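Local coordinates for Mlr6093 protein (Mesorhizobium loti, PDB 2QJ8), which probably acts as a zinc-dependent hydrolase of the succinylglutamate desuccinylase/aspartoacylase family, cleaving linear amide or ester bonds, at residues 15-20 against 38-43; 7-12 against 19-24; 266-271 against 309-314. All coordinates share one frame; numbering follows the deposited sequence.

Contact 1: residues 15-20 against 38-43; sequences PGVSTG and FSCNRG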
ATOM      1  N   PRO A  15       2.402  39.678  -7.722  1.00 31.97           N
ATOM      2  CA  PRO A  15       1.340  39.261  -8.629  1.00 31.25           C
ATOM      3  C   PRO A  15       1.728  38.066  -9.484  1.00 29.61           C
ATOM      4  O   PRO A  15       2.900  37.882  -9.809  1.00 31.91           O
ATOM      5  CB  PRO A  15       1.092  40.519  -9.480  1.00 32.64           C
ATOM      6  CG  PRO A  15       2.315  41.320  -9.372  1.00 34.06           C
ATOM      7  CD  PRO A  15       2.876  41.044  -8.038  1.00 30.23           C
ATOM      8  N   GLY A  16       0.744  37.259  -9.851  1.00 28.95           N
ATOM      9  CA  GLY A  16       0.983  36.052 -10.628  1.00 27.37           C
ATOM     10  C   GLY A  16       1.528  34.846  -9.879  1.00 28.37           C
ATOM     11  O   GLY A  16       1.335  34.687  -8.666  1.00 28.24           O
ATOM     12  N   VAL A  17       2.224  34.003 -10.628  1.00 30.41           N
ATOM     13  CA  VAL A  17       2.758  32.724 -10.158  1.00 29.83           C
ATOM     14  C   VAL A  17       4.178  32.865  -9.566  1.00 29.59           C
ATOM     15  O   VAL A  17       5.084  33.390 -10.215  1.00 29.74           O
ATOM     16  CB  VAL A  17       2.758  31.681 -11.324  1.00 29.93           C
ATOM     17  CG1 VAL A  17       3.433  30.347 -10.947  1.00 24.91           C
ATOM     18  CG2 VAL A  17       1.331  31.426 -11.831  1.00 30.09           C
ATOM     19  N   SER A  18       4.353  32.414  -8.325  1.00 27.84           N
ATOM     20  CA  SER A  18       5.654  32.403  -7.672  1.00 27.91           C
ATOM     21  C   SER A  18       5.929  30.999  -7.150  1.00 28.38           C
ATOM     22  O   SER A  18       5.003  30.283  -6.764  1.00 25.94           O
ATOM     23  CB  SER A  18       5.681  33.408  -6.510  1.00 30.23           C
ATOM     24  OG  SER A  18       5.507  34.739  -6.980  1.00 35.31           O
ATOM     25  N   THR A  19       7.196  30.595  -7.174  1.00 28.48           N
ATOM     26  CA  THR A  19       7.636  29.331  -6.570  1.00 28.86           C
ATOM     27  C   THR A  19       8.853  29.662  -5.689  1.00 29.15           C
ATOM     28  O   THR A  19       9.646  30.541  -6.016  1.00 28.35           O
ATOM     29  CB  THR A  19       7.940  28.210  -7.583  1.00 30.56           C
ATOM     30  OG1 THR A  19       8.982  28.611  -8.468  1.00 33.25           O
ATOM     31  CG2 THR A  19       6.695  27.865  -8.414  1.00 26.70           C
ATOM     32  N   GLY A  20       8.975  28.987  -4.556  1.00 26.98           N
ATOM     33  CA  GLY A  20      10.092  29.220  -3.680  1.00 25.31           C
ATOM     34  C   GLY A  20      10.070  28.210  -2.571  1.00 24.03           C
ATOM     35  O   GLY A  20       9.723  27.039  -2.802  1.00 28.59           O
ATOM     36  N   PHE A  38       4.396  26.856  -3.802  1.00 24.49           N
ATOM     37  CA  PHE A  38       3.878  27.475  -5.000  1.00 22.74           C
ATOM     38  C   PHE A  38       2.816  28.474  -4.543  1.00 26.81           C
ATOM     39  O   PHE A  38       2.065  28.184  -3.605  1.00 27.85           O
ATOM     40  CB  PHE A  38       3.244  26.410  -5.877  1.00 25.66           C
ATOM     41  CG  PHE A  38       2.263  26.932  -6.889  1.00 23.35           C
ATOM     42  CD1 PHE A  38       2.677  27.275  -8.160  1.00 28.34           C
ATOM     43  CD2 PHE A  38       0.897  27.011  -6.580  1.00 27.96           C
ATOM     44  CE1 PHE A  38       1.761  27.706  -9.104  1.00 27.98           C
ATOM     45  CE2 PHE A  38      -0.014  27.451  -7.510  1.00 30.84           C
ATOM     46  CZ  PHE A  38       0.408  27.801  -8.765  1.00 25.44           C
ATOM     47  N   SER A  39       2.764  29.646  -5.174  1.00 26.35           N
ATOM     48  CA  SER A  39       1.687  30.591  -4.898  1.00 29.13           C
ATOM     49  C   SER A  39       1.223  31.254  -6.212  1.00 30.66           C
ATOM     50  O   SER A  39       2.050  31.632  -7.034  1.00 30.08           O
ATOM     51  CB  SER A  39       2.111  31.603  -3.853  1.00 30.25           C
ATOM     52  OG  SER A  39       1.061  32.505  -3.593  1.00 40.19           O
ATOM     53  N   CYS A  40      -0.094  31.308  -6.430  1.00 28.50           N
ATOM     54  CA  CYS A  40      -0.671  31.953  -7.622  1.00 29.57           C
ATOM     55  C   CYS A  40      -1.579  33.063  -7.119  1.00 28.56           C
ATOM     56  O   CYS A  40      -2.595  32.802  -6.524  1.00 26.82           O
ATOM     57  CB  CYS A  40      -1.409  30.964  -8.495  1.00 26.80           C
ATOM     58  SG  CYS A  40      -1.956  31.631 -10.116  1.00 29.10           S
ATOM     59  N   ASN A  41      -1.150  34.298  -7.320  1.00 29.11           N
ATOM     60  CA  ASN A  41      -1.857  35.466  -6.867  1.00 30.07           C
ATOM     61  C   ASN A  41      -2.539  36.157  -8.052  1.00 31.09           C
ATOM     62  O   ASN A  41      -1.860  36.781  -8.850  1.00 28.82           O
ATOM     63  CB  ASN A  41      -0.835  36.381  -6.206  1.00 31.60           C
ATOM     64  CG  ASN A  41      -1.434  37.637  -5.612  1.00 30.48           C
ATOM     65  OD1 ASN A  41      -2.591  37.977  -5.820  1.00 31.29           O
ATOM     66  ND2 ASN A  41      -0.621  38.337  -4.857  1.00 36.06           N
ATOM     67  N   ARG A  42      -3.872  36.037  -8.133  1.00 29.85           N
ATOM     68  CA  ARG A  42      -4.668  36.679  -9.168  1.00 30.14           C
ATOM     69  C   ARG A  42      -5.552  37.812  -8.608  1.00 32.30           C
ATOM     70  O   ARG A  42      -6.678  37.997  -9.040  1.00 32.94           O
ATOM     71  CB  ARG A  42      -5.512  35.641  -9.912  1.00 29.01           C
ATOM     72  CG  ARG A  42      -4.754  34.555 -10.602  1.00 27.45           C
ATOM     73  CD  ARG A  42      -3.786  35.123 -11.617  1.00 33.40           C
ATOM     74  NE  ARG A  42      -3.173  34.107 -12.456  1.00 34.79           N
ATOM     75  CZ  ARG A  42      -2.078  34.280 -13.195  1.00 31.73           C
ATOM     76  NH1 ARG A  42      -1.416  35.435 -13.218  1.00 36.71           N
ATOM     77  NH2 ARG A  42      -1.622  33.275 -13.922  1.00 28.95           N
ATOM     78  N   GLY A  43      -5.034  38.551  -7.631  1.00 34.92           N
ATOM     79  CA  GLY A  43      -5.737  39.686  -7.065  1.00 35.12           C
ATOM     80  C   GLY A  43      -6.774  39.363  -6.021  1.00 35.47           C
ATOM     81  O   GLY A  43      -6.601  38.429  -5.225  1.00 36.01           O
TER
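The antiparallel hairpin of strands 16-24 and 33-42 carries this contact: Gly16, Val17, Ser18 and Thr19 run beside Asn41, Cys40, Ser39 and Phe38 in turn, with the short strand axes 4.5 Å apart. Gly16-Asn41 and Ser18-Ser39 are the hydrogen-bonded pairs, each closed by two backbone bonds. The inner pair is straight in both directions, Ser18 N to Ser39 O at 2.8 Å and Ser39 N to Ser18 O at 2.8 Å. At Gly16-Asn41 the geometry is less regular: Gly16 N reaches Asn41 O with an N-H...O angle of 145°, and Asn41 N meets Gly16 O from above the carbonyl plane.

Val17 and Phe38 carry the apolar side-chain packing, on the face they share with Thr19 and Cys40. The two methyls of Val17 divide the work. CG1, anti to the backbone N (chi1 174°), lies 3.6 Å from Phe38 CE1, while CG2 rests 3.7 Å from Cys40 SG. Thr19 CG2 comes to the edge of the Phe38 ring near CD1. At the other end Arg42 starts away from the partner strand, but its chain bends at chi2 (-58°), where CD turns off the extended course; the guanidinium ends with NH1 3.6 Å from Gly16 CA, and Pro73 O takes a hydrogen bond from NH2. Asn41 OD1 accepts from Gly43 N at 3.1 Å, an Asx turn, and ND2 of the same amide donates to Leu12 O.

Strand 79-84 pairs with the other edge of strand 33-42, through Ile83, Ile81 and Gly79. Helix 60-75 covers the Val17-Phe38 face with Pro73 and Val69, and Leu293 of the second subunit also packs on Phe38. On the Ser18-Ser39 face lies Phe10.

Contact 2: residues 7-12 against 19-24; sequences HLTFDL and TGHLVV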
ATOM      1  N   HIS A   7      10.630  31.694   7.479  1.00 32.76           N
ATOM      2  CA  HIS A   7      10.266  32.688   6.480  1.00 29.92           C
ATOM      3  C   HIS A   7      10.117  32.039   5.131  1.00 27.23           C
ATOM      4  O   HIS A   7      10.588  30.917   4.927  1.00 27.36           O
ATOM      5  CB  HIS A   7      11.365  33.759   6.434  1.00 32.51           C
ATOM      6  CG  HIS A   7      12.702  33.202   6.093  1.00 31.97           C
ATOM      7  ND1 HIS A   7      13.519  32.615   7.034  1.00 31.91           N
ATOM      8  CD2 HIS A   7      13.335  33.075   4.905  1.00 29.41           C
ATOM      9  CE1 HIS A   7      14.601  32.155   6.435  1.00 31.79           C
ATOM     10  NE2 HIS A   7      14.513  32.418   5.143  1.00 30.23           N
ATOM     11  N   LEU A   8       9.440  32.743   4.227  1.00 24.44           N
ATOM     12  CA  LEU A   8       9.313  32.352   2.843  1.00 26.91           C
ATOM     13  C   LEU A   8      10.443  33.052   2.092  1.00 30.30           C
ATOM     14  O   LEU A   8      10.817  34.171   2.422  1.00 30.24           O
ATOM     15  CB  LEU A   8       7.966  32.783   2.263  1.00 27.47           C
ATOM     16  CG  LEU A   8       6.705  32.133   2.862  1.00 31.08           C
ATOM     17  CD1 LEU A   8       5.473  32.794   2.328  1.00 30.44           C
ATOM     18  CD2 LEU A   8       6.669  30.637   2.578  1.00 32.04           C
ATOM     19  N   THR A   9      10.971  32.386   1.072  1.00 30.54           N
ATOM     20  CA  THR A   9      12.049  32.934   0.258  1.00 30.47           C
ATOM     21  C   THR A   9      11.556  33.886  -0.843  1.00 32.47           C
ATOM     22  O   THR A   9      12.370  34.405  -1.593  1.00 31.12           O
ATOM     23  CB  THR A   9      12.860  31.827  -0.359  1.00 29.23           C
ATOM     24  OG1 THR A   9      12.021  31.065  -1.232  1.00 30.16           O
ATOM     25  CG2 THR A   9      13.451  30.954   0.735  1.00 26.67           C
ATOM     26  N   PHE A  10      10.236  34.117  -0.920  1.00 30.78           N
ATOM     27  CA  PHE A  10       9.631  34.983  -1.896  1.00 31.19           C
ATOM     28  C   PHE A  10       8.478  35.731  -1.211  1.00 31.25           C
ATOM     29  O   PHE A  10       8.078  35.404  -0.106  1.00 29.97           O
ATOM     30  CB  PHE A  10       9.131  34.152  -3.089  1.00 31.35           C
ATOM     31  CG  PHE A  10       8.004  33.175  -2.734  1.00 26.22           C
ATOM     32  CD1 PHE A  10       8.279  31.969  -2.138  1.00 32.12           C
ATOM     33  CD2 PHE A  10       6.678  33.482  -3.023  1.00 36.68           C
ATOM     34  CE1 PHE A  10       7.256  31.087  -1.830  1.00 35.49           C
ATOM     35  CE2 PHE A  10       5.654  32.609  -2.700  1.00 40.81           C
ATOM     36  CZ  PHE A  10       5.944  31.414  -2.099  1.00 37.95           C
ATOM     37  N   ASP A  11       7.938  36.707  -1.924  1.00 30.62           N
ATOM     38  CA  ASP A  11       6.877  37.541  -1.462  1.00 31.81           C
ATOM     39  C   ASP A  11       5.529  37.006  -1.960  1.00 31.42           C
ATOM     40  O   ASP A  11       5.342  36.893  -3.164  1.00 32.47           O
ATOM     41  CB  ASP A  11       7.144  38.955  -2.001  1.00 33.13           C
ATOM     42  CG  ASP A  11       6.093  39.967  -1.588  1.00 35.45           C
ATOM     43  OD1 ASP A  11       5.245  39.702  -0.707  1.00 34.68           O
ATOM     44  OD2 ASP A  11       6.139  41.064  -2.157  1.00 31.97           O
ATOM     45  N   LEU A  12       4.615  36.682  -1.032  1.00 30.18           N
ATOM     46  CA  LEU A  12       3.240  36.222  -1.366  1.00 30.46           C
ATOM     47  C   LEU A  12       2.421  37.276  -2.118  1.00 29.65           C
ATOM     48  O   LEU A  12       1.552  36.915  -2.911  1.00 31.51           O
ATOM     49  CB  LEU A  12       2.453  35.791  -0.115  1.00 28.70           C
ATOM     50  CG  LEU A  12       2.871  34.523   0.617  1.00 32.06           C
ATOM     51  CD1 LEU A  12       2.165  34.395   2.011  1.00 29.11           C
ATOM     52  CD2 LEU A  12       2.609  33.330  -0.260  1.00 31.66           C
ATOM     53  N   THR A  19       7.196  30.595  -7.174  1.00 28.48           N
ATOM     54  CA  THR A  19       7.636  29.331  -6.570  1.00 28.86           C
ATOM     55  C   THR A  19       8.853  29.662  -5.689  1.00 29.15           C
ATOM     56  O   THR A  19       9.646  30.541  -6.016  1.00 28.35           O
ATOM     57  CB  THR A  19       7.940  28.210  -7.583  1.00 30.56           C
ATOM     58  OG1 THR A  19       8.982  28.611  -8.468  1.00 33.25           O
ATOM     59  CG2 THR A  19       6.695  27.865  -8.414  1.00 26.70           C
ATOM     60  N   GLY A  20       8.975  28.987  -4.556  1.00 26.98           N
ATOM     61  CA  GLY A  20      10.092  29.220  -3.680  1.00 25.31           C
ATOM     62  C   GLY A  20      10.070  28.210  -2.571  1.00 24.03           C
ATOM     63  O   GLY A  20       9.723  27.039  -2.802  1.00 28.59           O
ATOM     64  N   HIS A  21      10.474  28.622  -1.386  1.00 28.13           N
ATOM     65  CA  HIS A  21      10.510  27.721  -0.224  1.00 27.87           C
ATOM     66  C   HIS A  21      10.087  28.371   1.070  1.00 28.67           C
ATOM     67  O   HIS A  21      10.198  29.587   1.223  1.00 25.26           O
ATOM     68  CB  HIS A  21      11.923  27.194  -0.020  1.00 28.44           C
ATOM     69  CG  HIS A  21      12.443  26.420  -1.182  1.00 28.51           C
ATOM     70  ND1 HIS A  21      13.026  27.023  -2.268  1.00 30.19           N
ATOM     71  CD2 HIS A  21      12.438  25.092  -1.442  1.00 23.74           C
ATOM     72  CE1 HIS A  21      13.352  26.105  -3.153  1.00 32.76           C
ATOM     73  NE2 HIS A  21      13.016  24.925  -2.670  1.00 29.34           N
ATOM     74  N   LEU A  22       9.603  27.519   1.980  1.00 28.40           N
ATOM     75  CA  LEU A  22       9.321  27.859   3.375  1.00 26.94           C
ATOM     76  C   LEU A  22      10.493  27.267   4.157  1.00 27.26           C
ATOM     77  O   LEU A  22      10.681  26.041   4.196  1.00 25.56           O
ATOM     78  CB  LEU A  22       7.988  27.263   3.834  1.00 26.90           C
ATOM     79  CG  LEU A  22       7.598  27.381   5.323  1.00 31.72           C
ATOM     80  CD1 LEU A  22       7.588  28.833   5.814  1.00 31.99           C
ATOM     81  CD2 LEU A  22       6.209  26.754   5.491  1.00 25.86           C
ATOM     82  N   VAL A  23      11.257  28.139   4.810  1.00 27.95           N
ATOM     83  CA  VAL A  23      12.429  27.746   5.543  1.00 27.61           C
ATOM     84  C   VAL A  23      12.059  27.508   6.992  1.00 26.92           C
ATOM     85  O   VAL A  23      11.499  28.387   7.634  1.00 26.67           O
ATOM     86  CB  VAL A  23      13.552  28.785   5.376  1.00 28.35           C
ATOM     87  CG1 VAL A  23      14.768  28.401   6.193  1.00 24.16           C
ATOM     88  CG2 VAL A  23      13.909  28.902   3.861  1.00 26.14           C
ATOM     89  N   VAL A  24      12.298  26.276   7.454  1.00 27.58           N
ATOM     90  CA  VAL A  24      12.057  25.873   8.828  1.00 25.03           C
ATOM     91  C   VAL A  24      13.437  25.932   9.455  1.00 25.64           C
ATOM     92  O   VAL A  24      14.291  25.139   9.079  1.00 26.75           O
ATOM     93  CB  VAL A  24      11.459  24.454   8.914  1.00 24.31           C
ATOM     94  CG1 VAL A  24      11.128  24.096  10.367  1.00 22.62           C
ATOM     95  CG2 VAL A  24      10.232  24.351   8.023  1.00 20.63           C
TER
HETATM   96  O   HOH W   1      13.525  29.710  -2.913  1.00 26.45           O
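Thr19 approaches the Phe10 ring only through its backbone, at the start of strand 19-24, which pairs with strand 7-8 near the N-terminus as a short antiparallel hairpin; Thr9 and Phe10 continue the contact beyond that pairing. At Gly20, CA lies 3.6 Å from Phe10 CD1, and the ring and Thr9 OG1 close directly on the glycine backbone.

Thr9 grips the His21 backbone with two bonds: His21 O accepts from Thr9 N, and His21 N donates to Thr9 OG1 at 2.9 Å. Thr9 OG1 sits between the backbone N and the carbonyl carbon (chi1 63°), thus standing in for a main-chain acceptor. Beyond, His21 NE2 bonds to Gly291 O of the second subunit.

Leu22 pairs with Leu8, Leu22 CD1 meeting Leu8 CD2 at 3.8 Å, and on the same face helix 118-129 packs against it. Val23 N donates straight to His7 O at 2.9 Å, whereas the return bond from His7 N is weak. Val23 CB lies over one face of the His7 imidazole, a CH-pi contact 4.0 Å from the ring centroid. A water joins the two segments at His21, lying 2.8 Å from His21 ND1 in the ring plane and 2.6 Å from Thr9 OG1.

Contact 3: residues 266-271 against 309-314; sequences GIFEPR and FAIRSA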
ATOM      1  N   GLY A 266      -3.876 -11.279  15.007  1.00 24.40           N
ATOM      2  CA  GLY A 266      -3.824 -12.309  13.952  1.00 24.49           C
ATOM      3  C   GLY A 266      -3.631 -11.691  12.574  1.00 23.95           C
ATOM      4  O   GLY A 266      -3.343 -10.499  12.460  1.00 22.16           O
ATOM      5  N   ILE A 267      -3.832 -12.487  11.526  1.00 24.05           N
ATOM      6  CA  ILE A 267      -3.783 -11.963  10.147  1.00 22.69           C
ATOM      7  C   ILE A 267      -5.210 -11.614   9.731  1.00 22.59           C
ATOM      8  O   ILE A 267      -6.076 -12.484   9.678  1.00 23.63           O
ATOM      9  CB  ILE A 267      -3.209 -12.962   9.132  1.00 23.57           C
ATOM     10  CG1 ILE A 267      -1.785 -13.332   9.472  1.00 25.72           C
ATOM     11  CG2 ILE A 267      -3.186 -12.361   7.722  1.00 22.47           C
ATOM     12  CD1 ILE A 267      -1.329 -14.576   8.743  1.00 27.10           C
ATOM     13  N   PHE A 268      -5.466 -10.333   9.477  1.00 21.00           N
ATOM     14  CA  PHE A 268      -6.770  -9.904   9.038  1.00 21.80           C
ATOM     15  C   PHE A 268      -6.830 -10.157   7.546  1.00 20.74           C
ATOM     16  O   PHE A 268      -5.891  -9.827   6.845  1.00 22.11           O
ATOM     17  CB  PHE A 268      -6.994  -8.400   9.285  1.00 23.41           C
ATOM     18  CG  PHE A 268      -8.284  -7.891   8.722  1.00 22.57           C
ATOM     19  CD1 PHE A 268      -9.490  -8.278   9.287  1.00 20.82           C
ATOM     20  CD2 PHE A 268      -8.299  -7.050   7.603  1.00 26.36           C
ATOM     21  CE1 PHE A 268     -10.686  -7.824   8.779  1.00 18.99           C
ATOM     22  CE2 PHE A 268      -9.490  -6.577   7.097  1.00 21.65           C
ATOM     23  CZ  PHE A 268     -10.697  -6.969   7.680  1.00 21.08           C
ATOM     24  N   GLU A 269      -7.933 -10.727   7.087  1.00 21.73           N
ATOM     25  CA  GLU A 269      -8.179 -10.964   5.682  1.00 22.42           C
ATOM     26  C   GLU A 269      -9.477 -10.251   5.322  1.00 22.82           C
ATOM     27  O   GLU A 269     -10.521 -10.659   5.814  1.00 22.80           O
ATOM     28  CB  GLU A 269      -8.342 -12.457   5.412  1.00 21.49           C
ATOM     29  CG  GLU A 269      -8.758 -12.748   3.970  1.00 24.34           C
ATOM     30  CD  GLU A 269      -9.049 -14.173   3.706  1.00 22.85           C
ATOM     31  OE1 GLU A 269      -8.887 -15.027   4.587  1.00 27.02           O
ATOM     32  OE2 GLU A 269      -9.463 -14.444   2.580  1.00 26.79           O
ATOM     33  N   PRO A 270      -9.429  -9.227   4.441  1.00 22.70           N
ATOM     34  CA  PRO A 270     -10.687  -8.611   4.052  1.00 23.88           C
ATOM     35  C   PRO A 270     -11.582  -9.579   3.232  1.00 23.60           C
ATOM     36  O   PRO A 270     -11.083 -10.412   2.495  1.00 25.75           O
ATOM     37  CB  PRO A 270     -10.253  -7.423   3.199  1.00 22.94           C
ATOM     38  CG  PRO A 270      -8.927  -7.790   2.675  1.00 24.78           C
ATOM     39  CD  PRO A 270      -8.285  -8.605   3.753  1.00 23.55           C
ATOM     40  N   ARG A 271     -12.884  -9.473   3.429  1.00 24.90           N
ATOM     41  CA  ARG A 271     -13.887 -10.278   2.714  1.00 26.01           C
ATOM     42  C   ARG A 271     -14.937  -9.376   1.996  1.00 28.19           C
ATOM     43  O   ARG A 271     -16.011  -9.823   1.656  1.00 32.36           O
ATOM     44  CB  ARG A 271     -14.498 -11.278   3.693  1.00 25.46           C
ATOM     45  CG  ARG A 271     -13.568 -12.442   4.094  1.00 28.55           C
ATOM     46  CD  ARG A 271     -13.551 -13.509   2.979  1.00 32.72           C
ATOM     47  NE  ARG A 271     -12.633 -14.625   3.207  1.00 35.15           N
ATOM     48  CZ  ARG A 271     -12.859 -15.702   3.970  1.00 35.95           C
ATOM     49  NH1 ARG A 271     -13.991 -15.864   4.659  1.00 45.73           N
ATOM     50  NH2 ARG A 271     -11.911 -16.636   4.067  1.00 34.70           N
ATOM     51  N   PHE A 309     -16.979   1.762   3.672  1.00 23.88           N
ATOM     52  CA  PHE A 309     -16.317   3.018   3.398  1.00 26.08           C
ATOM     53  C   PHE A 309     -14.828   2.765   3.339  1.00 24.27           C
ATOM     54  O   PHE A 309     -14.182   3.248   2.442  1.00 25.04           O
ATOM     55  CB  PHE A 309     -16.648   4.080   4.448  1.00 26.59           C
ATOM     56  CG  PHE A 309     -15.731   5.281   4.383  1.00 29.65           C
ATOM     57  CD1 PHE A 309     -15.923   6.249   3.414  1.00 24.37           C
ATOM     58  CD2 PHE A 309     -14.646   5.414   5.258  1.00 29.76           C
ATOM     59  CE1 PHE A 309     -15.091   7.336   3.339  1.00 25.15           C
ATOM     60  CE2 PHE A 309     -13.787   6.501   5.160  1.00 29.70           C
ATOM     61  CZ  PHE A 309     -14.025   7.468   4.199  1.00 27.97           C
ATOM     62  N   ALA A 310     -14.294   2.016   4.314  1.00 23.68           N
ATOM     63  CA  ALA A 310     -12.885   1.703   4.359  1.00 24.34           C
ATOM     64  C   ALA A 310     -12.683   0.310   4.925  1.00 25.00           C
ATOM     65  O   ALA A 310     -13.465  -0.138   5.767  1.00 24.97           O
ATOM     66  CB  ALA A 310     -12.135   2.751   5.211  1.00 22.28           C
ATOM     67  N   ILE A 311     -11.640  -0.371   4.456  1.00 27.07           N
ATOM     68  CA  ILE A 311     -11.315  -1.724   4.917  1.00 26.76           C
ATOM     69  C   ILE A 311      -9.811  -1.952   4.780  1.00 25.63           C
ATOM     70  O   ILE A 311      -9.210  -1.489   3.815  1.00 23.93           O
ATOM     71  CB  ILE A 311     -12.148  -2.807   4.182  1.00 28.21           C
ATOM     72  CG1 ILE A 311     -11.987  -4.171   4.906  1.00 30.12           C
ATOM     73  CG2 ILE A 311     -11.808  -2.846   2.670  1.00 27.99           C
ATOM     74  CD1 ILE A 311     -12.906  -5.222   4.476  1.00 25.87           C
ATOM     75  N   ARG A 312      -9.209  -2.604   5.787  1.00 25.75           N
ATOM     76  CA  ARG A 312      -7.773  -2.905   5.784  0.50 24.31           C
ATOM     77  C   ARG A 312      -7.411  -3.919   4.741  1.00 24.13           C
ATOM     78  O   ARG A 312      -8.240  -4.766   4.376  1.00 26.06           O
ATOM     79  CB  ARG A 312      -7.292  -3.516   7.107  0.50 23.06           C
ATOM     80  CG  ARG A 312      -7.099  -2.577   8.230  0.50 28.98           C
ATOM     81  CD  ARG A 312      -6.241  -3.253   9.334  0.50 26.97           C
ATOM     82  NE  ARG A 312      -6.225  -2.490  10.585  0.50 27.28           N
ATOM     83  CZ  ARG A 312      -5.588  -1.330  10.788  0.50 27.77           C
ATOM     84  NH1 ARG A 312      -4.884  -0.722   9.834  0.50 37.01           N
ATOM     85  NH2 ARG A 312      -5.683  -0.747  11.980  0.50 32.15           N
ATOM     86  N   SER A 313      -6.158  -3.853   4.287  1.00 23.63           N
ATOM     87  CA  SER A 313      -5.581  -4.829   3.380  1.00 25.49           C
ATOM     88  C   SER A 313      -5.198  -6.003   4.258  1.00 24.55           C
ATOM     89  O   SER A 313      -5.153  -5.869   5.488  1.00 24.53           O
ATOM     90  CB  SER A 313      -4.310  -4.278   2.746  1.00 27.42           C
ATOM     91  OG  SER A 313      -4.601  -3.059   2.073  1.00 42.92           O
ATOM     92  N   ALA A 314      -4.953  -7.149   3.646  1.00 23.90           N
ATOM     93  CA  ALA A 314      -4.502  -8.332   4.394  1.00 24.24           C
ATOM     94  C   ALA A 314      -3.194  -7.981   5.118  1.00 25.71           C
ATOM     95  O   ALA A 314      -2.195  -7.580   4.487  1.00 24.43           O
ATOM     96  CB  ALA A 314      -4.327  -9.512   3.486  1.00 24.57           C
TER
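Strands 266-270 and 309-312, which bring Phe268 and Pro270 against Ile311 and Arg312, run at 138° with axes 7.5 Å apart, and no hydrogen bond joins the two segments. The backbones come closest beyond the second strand, where Ala314 CA-H points at Phe268 O from 3.2 Å.

Phe268 enters edge first. Its CG is anti to the backbone N (chi1 174°), and the CD2-CE2 rim faces the other segment: CE2 lies 3.5 Å from Arg312 O, in the ring plane, and CD2 is 3.7 Å from Arg312 CB. The partly positive ring hydrogens on that rim would suit the carbonyl oxygens of Arg312 and Ser313. Ile311 CG1 also lies at this edge, its side chain crossing that of Phe268 at about a right angle. Pro270 adds CB, 3.7 Å from Ile311 CD1, and CD, 3.6 Å from Ala314 N. Arg312 offers only its CB and carbonyl here; in the conformer described, its extended chain leads away to a salt bridge with Glu321.

The contact is mainly apolar packing. Strand 266-270 lies between 283-288 and 315-317 in a four-stranded antiparallel sheet, while strand 306-312 pairs with 322-329, whose Val323 touches both Phe268 and Arg312. Across the dimer, Gln60 of the second subunit packs on Ala314.

Overall arrangement
Contacts 1 and 2 are two edges of one strand, 16-24: they share Thr19 and Gly20, and their centres lie about 12 Å apart. Phe10 of contact 2 packs on Ser18 and Ser39 of contact 1, and Leu12 on Ser39, so the N-terminal segment folds back over the hairpin. Contact 3 stands on the opposite side of the chain's centre, about 43 Å from contact 1 and about 42 Å from contact 2 between centres, with nearest atoms about 27 and 28 Å away. All three nevertheless touch the second subunit. Contact 3 lies in the C-terminal, strand-rich part of the chain, whereas strand 33-42 of contact 1 pairs with strand 79-84, which runs beside 47-52.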